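Chitin binding domain (Burkholderia pseudomallei, PDB 3UAM) probably binds chitin or a related polysaccharide and, as a member of the AA10 lytic polysaccharide monooxygenase family, may cleave it oxidatively. Local coordinates at residues K125-T130 with V156-Y161. Numbering follows the deposited sequence.
Sequences KTRRWT and VYLNTY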
loop_
_atom_site.group_PDB
_atom_site.type_symbol
_atom_site.label_atom_id
_atom_site.label_comp_id
_atom_site.label_asym_id
_atom_site.label_seq_id
_atom_site.Cartn_x
_atom_site.Cartn_y
_atom_site.Cartn_z
ATOM N N LYS A 125 -7.310 2.063 -13.813
ATOM C CA LYS A 125 -6.814 3.437 -14.035
ATOM C C LYS A 125 -6.227 3.998 -12.740
ATOM O O LYS A 125 -6.889 4.020 -11.733
ATOM C CB LYS A 125 -7.943 4.341 -14.503
ATOM C CG LYS A 125 -8.438 4.031 -15.897
ATOM C CD LYS A 125 -9.573 4.949 -16.312
ATOM C CE LYS A 125 -10.038 4.643 -17.733
ATOM N NZ LYS A 125 -11.116 5.562 -18.206
ATOM N N THR A 126 -4.985 4.447 -12.777
ATOM C CA THR A 126 -4.231 4.781 -11.562
ATOM C C THR A 126 -3.942 6.278 -11.420
ATOM O O THR A 126 -3.410 6.883 -12.335
ATOM C CB THR A 126 -2.891 4.065 -11.581
ATOM O OG1 THR A 126 -3.110 2.657 -11.676
ATOM C CG2 THR A 126 -2.062 4.398 -10.323
ATOM N N ARG A 127 -4.259 6.862 -10.268
ATOM C CA ARG A 127 -3.863 8.246 -10.004
ATOM C C ARG A 127 -2.444 8.330 -9.472
ATOM O O ARG A 127 -1.679 9.159 -9.913
ATOM C CB ARG A 127 -4.832 8.953 -9.047
ATOM C CG ARG A 127 -4.508 10.424 -8.830
ATOM C CD ARG A 127 -4.333 11.188 -10.140
ATOM N NE ARG A 127 -5.503 11.078 -11.000
ATOM C CZ ARG A 127 -5.521 11.332 -12.309
ATOM N NH1 ARG A 127 -4.415 11.670 -12.946
ATOM N NH2 ARG A 127 -6.647 11.182 -13.002
ATOM N N ARG A 128 -2.102 7.467 -8.525
ATOM C CA ARG A 128 -0.778 7.490 -7.909
ATOM C C ARG A 128 -0.430 6.178 -7.185
ATOM O O ARG A 128 -1.290 5.329 -6.938
ATOM C CB ARG A 128 -0.663 8.672 -6.940
ATOM C CG ARG A 128 -1.519 8.534 -5.688
ATOM C CD ARG A 128 -1.379 9.673 -4.671
ATOM N NE ARG A 128 -1.779 10.977 -5.210
ATOM C CZ ARG A 128 -3.035 11.324 -5.489
ATOM N NH1 ARG A 128 -4.036 10.461 -5.314
ATOM N NH2 ARG A 128 -3.296 12.534 -5.964
ATOM N N TRP A 129 0.861 6.041 -6.880
ATOM C CA TRP A 129 1.368 5.099 -5.918
ATOM C C TRP A 129 2.106 5.919 -4.902
ATOM O O TRP A 129 2.814 6.860 -5.255
ATOM C CB TRP A 129 2.380 4.164 -6.548
ATOM C CG TRP A 129 1.865 3.254 -7.609
ATOM C CD1 TRP A 129 1.523 1.909 -7.492
ATOM C CD2 TRP A 129 1.663 3.579 -9.011
ATOM N NE1 TRP A 129 1.141 1.395 -8.709
ATOM C CE2 TRP A 129 1.201 2.342 -9.659
ATOM C CE3 TRP A 129 1.843 4.718 -9.780
ATOM C CZ2 TRP A 129 0.918 2.288 -11.013
ATOM C CZ3 TRP A 129 1.551 4.653 -11.147
ATOM C CH2 TRP A 129 1.092 3.451 -11.743
ATOM N N THR A 130 1.945 5.568 -3.636
ATOM C CA THR A 130 2.533 6.300 -2.536
ATOM C C THR A 130 3.218 5.290 -1.612
ATOM O O THR A 130 2.717 4.158 -1.451
ATOM C CB THR A 130 1.466 7.046 -1.721
ATOM O OG1 THR A 130 0.834 8.048 -2.538
ATOM C CG2 THR A 130 2.139 7.763 -0.579
ATOM N N VAL A 156 6.298 9.442 -3.762
ATOM C CA VAL A 156 5.014 9.472 -4.447
ATOM C C VAL A 156 5.313 9.392 -5.945
ATOM O O VAL A 156 6.232 10.065 -6.418
ATOM C CB VAL A 156 4.239 10.775 -4.149
ATOM C CG1 VAL A 156 2.898 10.778 -4.864
ATOM C CG2 VAL A 156 4.033 10.984 -2.638
ATOM N N TYR A 157 4.537 8.592 -6.676
ATOM C CA TYR A 157 4.540 8.623 -8.141
ATOM C C TYR A 157 3.143 9.008 -8.606
ATOM O O TYR A 157 2.192 8.224 -8.467
ATOM C CB TYR A 157 4.919 7.253 -8.704
ATOM C CG TYR A 157 6.318 6.811 -8.355
ATOM C CD1 TYR A 157 6.568 6.140 -7.168
ATOM C CD2 TYR A 157 7.394 7.051 -9.234
ATOM C CE1 TYR A 157 7.842 5.717 -6.835
ATOM C CE2 TYR A 157 8.687 6.654 -8.899
ATOM C CZ TYR A 157 8.892 5.973 -7.696
ATOM O OH TYR A 157 10.136 5.542 -7.344
ATOM N N LEU A 158 3.015 10.218 -9.137
ATOM C CA LEU A 158 1.724 10.763 -9.521
ATOM C C LEU A 158 1.514 10.726 -11.026
ATOM O O LEU A 158 2.332 11.276 -11.765
ATOM C CB LEU A 158 1.637 12.210 -9.059
ATOM C CG LEU A 158 0.390 13.027 -9.448
ATOM C CD1 LEU A 158 -0.889 12.432 -8.864
ATOM C CD2 LEU A 158 0.571 14.490 -9.047
ATOM N N ASN A 159 0.413 10.117 -11.472
ATOM C CA ASN A 159 -0.009 10.210 -12.882
ATOM C C ASN A 159 -0.747 11.524 -13.047
ATOM O O ASN A 159 -1.578 11.858 -12.232
ATOM C CB ASN A 159 -0.914 9.033 -13.292
ATOM C CG ASN A 159 -0.139 7.751 -13.519
ATOM O OD1 ASN A 159 1.057 7.790 -13.802
ATOM N ND2 ASN A 159 -0.822 6.601 -13.406
ATOM N N THR A 160 -0.446 12.273 -14.096
ATOM C CA THR A 160 -1.023 13.601 -14.271
ATOM C C THR A 160 -2.188 13.660 -15.254
ATOM O O THR A 160 -2.865 14.682 -15.339
ATOM C CB THR A 160 0.039 14.597 -14.759
ATOM O OG1 THR A 160 0.532 14.169 -16.043
ATOM C CG2 THR A 160 1.223 14.702 -13.725
ATOM N N TYR A 161 -2.462 12.581 -15.980
ATOM C CA TYR A 161 -3.457 12.675 -17.057
ATOM C C TYR A 161 -4.875 12.858 -16.486
ATOM O O TYR A 161 -5.311 12.076 -15.630
ATOM C CB TYR A 161 -3.423 11.469 -17.977
ATOM C CG TYR A 161 -4.385 11.631 -19.133
ATOM C CD1 TYR A 161 -4.039 12.384 -20.244
ATOM C CD2 TYR A 161 -5.654 11.080 -19.079
ATOM C CE1 TYR A 161 -4.933 12.576 -21.281
ATOM C CE2 TYR A 161 -6.556 11.255 -20.102
ATOM C CZ TYR A 161 -6.204 12.004 -21.196
ATOM O OH TYR A 161 -7.119 12.159 -22.197
#
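W129 and Y157 form the hydrogen-bonded pair in the antiparallel pairing of strands 126-133 and 155-158, part of the E-set (immunoglobulin-like) beta-sandwich of this family. Their backbones exchange two bonds, Y157 N to W129 O at 2.8 Å and W129 N to Y157 O at 3.0 Å. The pairing runs on past the strand's end, N159 N donating to R127 O. Beyond this, side-chain donors reach backbone carbonyls. An asparagine suits this place because its amide can act as a peptide N-H: N159 ND2 gives a nearly straight bond (164°) to T126 O at 2.8 Å and comes within 3.8 Å of W129 CZ3, amide and indole planes 88° apart. R127 has the length and the several donors to reach the loop beyond; its chain is bent at chi2 and chi3, and NH1 and NH2 grip Y161 O end-on, at 2.9 and 3.1 Å. NH1 also donates to N159 O, in the guanidinium plane, and NE pairs with D69. On the face opposite W129 and Y157, R128 and L158 lie side by side, R128 NH2 meeting D65. W198 of strand 190-200 stacks on W129, H181 of strand 179-184 on Y157, and helix 169-173 touches N159 and Y161.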